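Local coordinates for protein UTP--glucose-1-phosphate uridylyltransferase (Acinetobacter baumannii, PDB 6IKX) that catalyses the joining of UTP and alpha-D-glucose 1-phosphate to give UDP-alpha-D-glucose and diphosphate, at residues A5-A10 against E49-V54; I158-V163 against S202-V207. The protein carries 1 engineered substitution. All coordinates share one frame; numbering follows the deposited sequence.

Contact 1. Residues A5-A10 against E49-V54; sequences AVLPVA and EQIILV. With SO4 (sulfate ion), chain G.
The first two parallel strands of the nucleotide-binding GT-A core, residues 5-8 and 50-54, meet here, and the residues up to Ala10 lead into the glycine-rich nucleotide loop. Val6 sits beside Ile52 and Leu7 beside Leu53, with the strand axes 27° apart. Five backbone bonds run zipper-fashion from Ala5 N to Gln50 O through to Val9 N on Val54 O, the last 2.8 Å long. On the face of Val6, Pro8, Ile52 and Val54, the CG1 branch of Val6, anti to the backbone N (chi1 171°), meets CG2 of Val54 at 3.6 Å, while Val54 CB lies 4.1 Å from Pro8 CA. The face of Ala5 and Leu7 has Leu7 CB against Leu53 CD2 at 4.0 Å and Leu7 CG against Ile51 CG2 at 4.2 Å. The CG2 branch of Val9 lies 3.3 Å from Val54 O. Helix 35-44 covers Leu7 and Ile51, and strand 125-128 flanks residues 5-8 on their other edge. A sulfate ion, probably from the crystallisation liquor, receives a weak bond from Ala10 N to its O2 (3.4 Å). Pro8 and Ala10 both bind UTP in other crystals of this protein, and Ala10 also contacts UDP-glucose. The backbone bonds thus extend the pairing as far as Val9, between these two ligand-binding residues, and the Ala10 N-H points weakly at a sulfate oxygen, consistent with a place where the phosphates of UTP could lie.

Contact 2. Residues I158-V163 against S202-V207; sequences IMVEAV and SNLSVV
Strands 158-162 and 204-207 run antiparallel with a strong twist, their directions 135° apart. Val160 faces Val206 and Ala162 faces Leu204 as non-hydrogen-bonded pairs, and Glu161 with Ser205 forms the hydrogen-bonded pair between them. Val207 N gives a bond to Met159 O, and Val163 N one to Asn203 O, 3.0 Å long and 161° at the hydrogen. Glu161 O takes two bonds from one residue: Ser205 N reaches it from above the carbonyl plane at 3.0 Å, whereas Ser205 OG, at 3.2 Å, lies in that plane on a lone pair. With chi1 81°, Ser205 OG stands between its own backbone N and carbonyl carbon, which turns it back onto the neighbouring strand, and Val163 CG1 packs 3.6 Å from the same oxygen. On the opposite face Val160 CG2 rests on Leu204 CB at 3.9 Å, with Val174 of strand 172-175 packed against both residues. The side chains of Val207 and Glu161 cross at about a right angle, with Val207 CG2 3.8 Å from Glu161 CB; Glu161 OE2 is hydrogen-bonded to Thr255 OG1. An ST turn, Ser202 OG accepting from Leu204 N, precedes the second strand. Val206 is seen to bind UDP-glucose in another crystal of this protein, and the doubly held Glu161 carbonyl and the valine-leucine packing probably help to hold the strand that carries it.

In the fold
From the N terminus, strand 4-8 leads into the nucleotide loop, and the chain passes through helix 35-44 before strand 50-55 returns beside it, so contact 1 closes a beta-alpha-beta crossover. The chain then adds strands 97-102 and 125-128 on the two outer edges of that pair. Only later does contact 2 close a second excursion of 38 residues, which holds strands but no helix, between 158-163 and 202-207. The two contacts follow in series and neither encloses the other. The centres of contact 1 and contact 2 lie about 23 Å apart. One mixed sheet joins them through strands 125-128 and 209-212. Both hold UDP-glucose-binding residues, Ala10 and Val206; Pro8 and Ala10 also bind UTP.

Contact 1. Residues A5-A10 against E49-V54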
ATOM      1  N   ALA A   5      -2.747  15.649 -20.926  1.00 36.50           N
ATOM      2  CA  ALA A   5      -3.884  14.709 -20.990  1.00 36.68           C
ATOM      3  C   ALA A   5      -4.276  14.337 -19.565  1.00 33.68           C
ATOM      4  O   ALA A   5      -3.391  13.978 -18.795  1.00 37.66           O
ATOM      5  CB  ALA A   5      -3.546  13.491 -21.817  1.00 33.55           C
ATOM      6  N   VAL A   6      -5.568  14.398 -19.277  1.00 35.27           N
ATOM      7  CA  VAL A   6      -6.179  13.947 -17.998  1.00 40.82           C
ATOM      8  C   VAL A   6      -6.683  12.510 -18.183  1.00 38.29           C
ATOM      9  O   VAL A   6      -7.440  12.303 -19.139  1.00 38.90           O
ATOM     10  CB  VAL A   6      -7.289  14.923 -17.589  1.00 44.88           C
ATOM     11  CG1 VAL A   6      -8.088  14.382 -16.402  1.00 43.07           C
ATOM     12  CG2 VAL A   6      -6.681  16.293 -17.297  1.00 41.73           C
ATOM     13  N   LEU A   7      -6.140  11.541 -17.431  1.00 34.54           N
ATOM     14  CA  LEU A   7      -6.658  10.141 -17.454  1.00 36.73           C
ATOM     15  C   LEU A   7      -7.430   9.960 -16.168  1.00 34.60           C
ATOM     16  O   LEU A   7      -6.824   9.928 -15.100  1.00 42.49           O
ATOM     17  CB  LEU A   7      -5.566   9.080 -17.506  1.00 33.44           C
ATOM     18  CG  LEU A   7      -4.503   9.163 -18.585  1.00 42.77           C
ATOM     19  CD1 LEU A   7      -4.149   7.775 -19.100  1.00 41.66           C
ATOM     20  CD2 LEU A   7      -4.883  10.118 -19.709  1.00 44.84           C
ATOM     21  N   PRO A   8      -8.768   9.960 -16.187  1.00 37.07           N
ATOM     22  CA  PRO A   8      -9.541   9.894 -14.947  1.00 42.96           C
ATOM     23  C   PRO A   8      -9.612   8.414 -14.559  1.00 37.43           C
ATOM     24  O   PRO A   8     -10.243   7.726 -15.277  1.00 42.95           O
ATOM     25  CB  PRO A   8     -10.918  10.474 -15.316  1.00 39.17           C
ATOM     26  CG  PRO A   8     -10.735  10.981 -16.727  1.00 43.37           C
ATOM     27  CD  PRO A   8      -9.654  10.101 -17.340  1.00 41.72           C
ATOM     28  N   VAL A   9      -8.898   7.995 -13.512  1.00 35.51           N
ATOM     29  CA  VAL A   9      -8.684   6.553 -13.147  1.00 42.23           C
ATOM     30  C   VAL A   9      -9.047   6.322 -11.659  1.00 38.22           C
ATOM     31  O   VAL A   9      -8.443   5.455 -11.034  1.00 39.69           O
ATOM     32  CB  VAL A   9      -7.221   6.143 -13.448  1.00 38.97           C
ATOM     33  CG1 VAL A   9      -6.874   6.247 -14.927  1.00 40.58           C
ATOM     34  CG2 VAL A   9      -6.239   6.958 -12.635  1.00 37.37           C
ATOM     35  N   ALA A  10     -10.011   7.053 -11.099  1.00 39.55           N
ATOM     36  CA  ALA A  10     -10.416   6.946  -9.674  1.00 40.25           C
ATOM     37  C   ALA A  10     -11.640   6.038  -9.466  1.00 36.89           C
ATOM     38  O   ALA A  10     -12.006   5.883  -8.297  1.00 43.27           O
ATOM     39  CB  ALA A  10     -10.646   8.308  -9.073  1.00 37.31           C
ATOM     40  N   GLU A  49       2.903  14.921 -23.327  1.00 42.62           N
ATOM     41  CA  GLU A  49       4.152  15.003 -22.535  1.00 44.42           C
ATOM     42  C   GLU A  49       3.889  14.902 -21.037  1.00 39.49           C
ATOM     43  O   GLU A  49       4.837  14.528 -20.336  1.00 43.73           O
ATOM     44  CB  GLU A  49       4.842  16.336 -22.840  1.00 50.93           C
ATOM     45  CG  GLU A  49       5.530  16.309 -24.197  1.00 58.69           C
ATOM     46  CD  GLU A  49       6.279  17.565 -24.602  1.00 60.90           C
ATOM     47  OE1 GLU A  49       6.268  18.556 -23.827  1.00 55.42           O
ATOM     48  OE2 GLU A  49       6.845  17.548 -25.707  1.00 66.26           O
ATOM     49  N   GLN A  50       2.713  15.338 -20.580  1.00 41.46           N
ATOM     50  CA  GLN A  50       2.296  15.358 -19.161  1.00 44.82           C
ATOM     51  C   GLN A  50       1.015  14.525 -19.027  1.00 50.52           C
ATOM     52  O   GLN A  50      -0.073  14.986 -19.553  1.00 43.11           O
ATOM     53  CB  GLN A  50       2.070  16.785 -18.667  1.00 50.10           C
ATOM     54  CG  GLN A  50       2.045  16.901 -17.139  1.00 49.58           C
ATOM     55  CD  GLN A  50       1.685  18.287 -16.661  1.00 54.34           C
ATOM     56  OE1 GLN A  50       0.849  18.988 -17.235  1.00 58.46           O
ATOM     57  NE2 GLN A  50       2.328  18.706 -15.590  1.00 63.50           N
ATOM     58  N   ILE A  51       1.162  13.327 -18.420  1.00 45.28           N
ATOM     59  CA  ILE A  51       0.062  12.376 -18.092  1.00 39.90           C
ATOM     60  C   ILE A  51      -0.474  12.784 -16.723  1.00 40.94           C
ATOM     61  O   ILE A  51       0.279  12.744 -15.750  1.00 50.51           O
ATOM     62  CB  ILE A  51       0.553  10.919 -18.166  1.00 45.20           C
ATOM     63  CG1 ILE A  51       0.900  10.533 -19.609  1.00 48.57           C
ATOM     64  CG2 ILE A  51      -0.472   9.948 -17.578  1.00 45.85           C
ATOM     65  CD1 ILE A  51      -0.251  10.713 -20.577  1.00 47.86           C
ATOM     66  N   ILE A  52      -1.708  13.267 -16.662  1.00 42.46           N
ATOM     67  CA  ILE A  52      -2.329  13.738 -15.390  1.00 38.57           C
ATOM     68  C   ILE A  52      -3.334  12.679 -14.950  1.00 39.53           C
ATOM     69  O   ILE A  52      -4.451  12.684 -15.504  1.00 42.87           O
ATOM     70  CB  ILE A  52      -2.977  15.121 -15.568  1.00 41.17           C
ATOM     71  CG1 ILE A  52      -2.004  16.091 -16.248  1.00 42.77           C
ATOM     72  CG2 ILE A  52      -3.481  15.658 -14.226  1.00 43.45           C
ATOM     73  CD1 ILE A  52      -2.593  17.444 -16.585  1.00 46.98           C
ATOM     74  N   LEU A  53      -2.924  11.769 -14.058  1.00 37.46           N
ATOM     75  CA  LEU A  53      -3.800  10.685 -13.514  1.00 38.30           C
ATOM     76  C   LEU A  53      -4.710  11.302 -12.431  1.00 41.97           C
ATOM     77  O   LEU A  53      -4.161  11.807 -11.446  1.00 37.98           O
ATOM     78  CB  LEU A  53      -2.927   9.591 -12.872  1.00 33.91           C
ATOM     79  CG  LEU A  53      -1.922   8.883 -13.766  1.00 32.76           C
ATOM     80  CD1 LEU A  53      -1.125   7.872 -12.982  1.00 40.19           C
ATOM     81  CD2 LEU A  53      -2.590   8.201 -14.925  1.00 34.56           C
ATOM     82  N   VAL A  54      -6.031  11.302 -12.587  1.00 42.57           N
ATOM     83  CA  VAL A  54      -6.950  11.679 -11.476  1.00 39.22           C
ATOM     84  C   VAL A  54      -7.265  10.380 -10.749  1.00 40.87           C
ATOM     85  O   VAL A  54      -7.923   9.502 -11.358  1.00 38.11           O
ATOM     86  CB  VAL A  54      -8.222  12.393 -11.972  1.00 39.42           C
ATOM     87  CG1 VAL A  54      -9.065  12.906 -10.828  1.00 38.17           C
ATOM     88  CG2 VAL A  54      -7.874  13.555 -12.868  1.00 43.61           C
TER
HETATM   89  S   SO4 G 305     -13.551   8.281 -12.550  1.00134.16           S
HETATM   90  O1  SO4 G 305     -13.148   6.902 -12.722  1.00119.69           O
HETATM   91  O2  SO4 G 305     -12.366   9.094 -12.378  1.00112.36           O
HETATM   92  O3  SO4 G 305     -14.390   8.413 -11.386  1.00133.36           O
HETATM   93  O4  SO4 G 305     -14.301   8.720 -13.703  1.00 97.80           O

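Contact 2. Residues I158-V163 against S202-V207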
ATOM      1  N   ILE A 158     -14.905  15.764 -29.771  1.00 44.32           N
ATOM      2  CA  ILE A 158     -15.460  14.549 -29.112  1.00 43.84           C
ATOM      3  C   ILE A 158     -15.260  13.380 -30.081  1.00 45.89           C
ATOM      4  O   ILE A 158     -15.830  13.387 -31.193  1.00 41.75           O
ATOM      5  CB  ILE A 158     -16.926  14.754 -28.702  1.00 40.45           C
ATOM      6  CG1 ILE A 158     -17.070  15.612 -27.446  1.00 49.22           C
ATOM      7  CG2 ILE A 158     -17.619  13.431 -28.499  1.00 45.94           C
ATOM      8  CD1 ILE A 158     -16.725  17.061 -27.607  1.00 51.38           C
ATOM      9  N   MET A 159     -14.425  12.417 -29.711  1.00 44.54           N
ATOM     10  CA  MET A 159     -14.216  11.226 -30.574  1.00 43.42           C
ATOM     11  C   MET A 159     -15.502  10.378 -30.538  1.00 43.79           C
ATOM     12  O   MET A 159     -16.080  10.219 -29.439  1.00 39.98           O
ATOM     13  CB  MET A 159     -12.987  10.419 -30.138  1.00 44.82           C
ATOM     14  CG  MET A 159     -12.653   9.273 -31.100  1.00 49.96           C
ATOM     15  SD  MET A 159     -11.149   8.348 -30.735  1.00 49.72           S
ATOM     16  CE  MET A 159      -9.952   9.677 -30.655  1.00 52.51           C
ATOM     17  N   VAL A 160     -15.949   9.918 -31.711  1.00 42.79           N
ATOM     18  CA  VAL A 160     -17.167   9.074 -31.905  1.00 43.87           C
ATOM     19  C   VAL A 160     -16.845   7.932 -32.870  1.00 44.17           C
ATOM     20  O   VAL A 160     -15.848   8.020 -33.612  1.00 44.05           O
ATOM     21  CB  VAL A 160     -18.371   9.882 -32.426  1.00 42.79           C
ATOM     22  CG1 VAL A 160     -18.761  10.990 -31.466  1.00 49.20           C
ATOM     23  CG2 VAL A 160     -18.150  10.455 -33.821  1.00 45.45           C
ATOM     24  N   GLU A 161     -17.675   6.897 -32.879  1.00 51.53           N
ATOM     25  CA  GLU A 161     -17.487   5.745 -33.796  1.00 53.06           C
ATOM     26  C   GLU A 161     -18.853   5.170 -34.173  1.00 55.33           C
ATOM     27  O   GLU A 161     -19.697   5.002 -33.268  1.00 68.05           O
ATOM     28  CB  GLU A 161     -16.521   4.769 -33.137  1.00 52.03           C
ATOM     29  CG  GLU A 161     -17.098   3.431 -32.808  1.00 52.63           C
ATOM     30  CD  GLU A 161     -16.069   2.519 -32.186  1.00 53.43           C
ATOM     31  OE1 GLU A 161     -15.223   1.946 -32.928  1.00 59.87           O
ATOM     32  OE2 GLU A 161     -16.094   2.431 -30.957  1.00 61.98           O
ATOM     33  N   ALA A 162     -19.072   4.945 -35.470  1.00 58.02           N
ATOM     34  CA  ALA A 162     -20.275   4.278 -36.026  1.00 60.38           C
ATOM     35  C   ALA A 162     -20.491   2.946 -35.289  1.00 63.83           C
ATOM     36  O   ALA A 162     -19.521   2.165 -35.191  1.00 59.02           O
ATOM     37  CB  ALA A 162     -20.084   4.064 -37.510  1.00 57.66           C
ATOM     38  N   VAL A 163     -21.695   2.718 -34.759  1.00 63.47           N
ATOM     39  CA  VAL A 163     -22.155   1.425 -34.153  1.00 60.14           C
ATOM     40  C   VAL A 163     -23.377   0.941 -34.938  1.00 68.36           C
ATOM     41  O   VAL A 163     -24.038   1.741 -35.603  1.00 66.64           O
ATOM     42  CB  VAL A 163     -22.502   1.599 -32.664  1.00 56.20           C
ATOM     43  CG1 VAL A 163     -21.291   2.033 -31.853  1.00 53.19           C
ATOM     44  CG2 VAL A 163     -23.662   2.569 -32.455  1.00 57.09           C
ATOM     45  N   SER A 202     -28.163  10.060 -34.553  1.00 56.09           N
ATOM     46  CA  SER A 202     -27.159   9.472 -35.476  1.00 56.00           C
ATOM     47  C   SER A 202     -26.820   8.049 -35.008  1.00 60.12           C
ATOM     48  O   SER A 202     -27.408   7.596 -34.006  1.00 51.49           O
ATOM     49  CB  SER A 202     -25.924  10.329 -35.537  1.00 60.29           C
ATOM     50  OG  SER A 202     -25.096  10.122 -34.404  1.00 57.31           O
ATOM     51  N   ASN A 203     -25.872   7.380 -35.675  1.00 58.56           N
ATOM     52  CA  ASN A 203     -25.314   6.086 -35.203  1.00 57.60           C
ATOM     53  C   ASN A 203     -23.887   6.296 -34.662  1.00 53.18           C
ATOM     54  O   ASN A 203     -23.112   5.307 -34.611  1.00 52.03           O
ATOM     55  CB  ASN A 203     -25.338   5.045 -36.320  1.00 58.33           C
ATOM     56  CG  ASN A 203     -24.342   5.379 -37.403  1.00 58.01           C
ATOM     57  OD1 ASN A 203     -23.905   6.523 -37.510  1.00 64.65           O
ATOM     58  ND2 ASN A 203     -23.966   4.389 -38.187  1.00 50.35           N
ATOM     59  N   LEU A 204     -23.560   7.530 -34.256  1.00 55.56           N
ATOM     60  CA  LEU A 204     -22.193   7.967 -33.851  1.00 54.53           C
ATOM     61  C   LEU A 204     -22.089   8.002 -32.312  1.00 55.44           C
ATOM     62  O   LEU A 204     -22.703   8.912 -31.682  1.00 43.55           O
ATOM     63  CB  LEU A 204     -21.869   9.333 -34.491  1.00 57.56           C
ATOM     64  CG  LEU A 204     -21.740   9.372 -36.027  1.00 60.70           C
ATOM     65  CD1 LEU A 204     -21.146  10.692 -36.496  1.00 63.13           C
ATOM     66  CD2 LEU A 204     -20.901   8.225 -36.588  1.00 58.27           C
ATOM     67  N   SER A 205     -21.318   7.061 -31.729  1.00 55.97           N
ATOM     68  CA  SER A 205     -21.203   6.844 -30.257  1.00 50.85           C
ATOM     69  C   SER A 205     -19.995   7.601 -29.696  1.00 42.35           C
ATOM     70  O   SER A 205     -18.970   7.609 -30.355  1.00 36.75           O
ATOM     71  CB  SER A 205     -21.132   5.381 -29.918  1.00 49.95           C
ATOM     72  OG  SER A 205     -19.817   4.865 -30.088  1.00 56.18           O
ATOM     73  N   VAL A 206     -20.149   8.223 -28.527  1.00 40.09           N
ATOM     74  CA  VAL A 206     -19.048   8.853 -27.752  1.00 42.48           C
ATOM     75  C   VAL A 206     -18.094   7.760 -27.259  1.00 50.29           C
ATOM     76  O   VAL A 206     -18.550   6.841 -26.563  1.00 55.25           O
ATOM     77  CB  VAL A 206     -19.617   9.639 -26.569  1.00 45.64           C
ATOM     78  CG1 VAL A 206     -18.490  10.226 -25.723  1.00 42.56           C
ATOM     79  CG2 VAL A 206     -20.604  10.683 -27.055  1.00 49.04           C
ATOM     80  N   VAL A 207     -16.804   7.844 -27.581  1.00 53.79           N
ATOM     81  CA  VAL A 207     -15.849   6.743 -27.272  1.00 47.55           C
ATOM     82  C   VAL A 207     -15.133   6.999 -25.932  1.00 46.75           C
ATOM     83  O   VAL A 207     -14.763   6.014 -25.289  1.00 46.34           O
ATOM     84  CB  VAL A 207     -14.896   6.578 -28.451  1.00 56.34           C
ATOM     85  CG1 VAL A 207     -13.705   5.721 -28.087  1.00 65.15           C
ATOM     86  CG2 VAL A 207     -15.640   6.017 -29.652  1.00 61.17           C
TER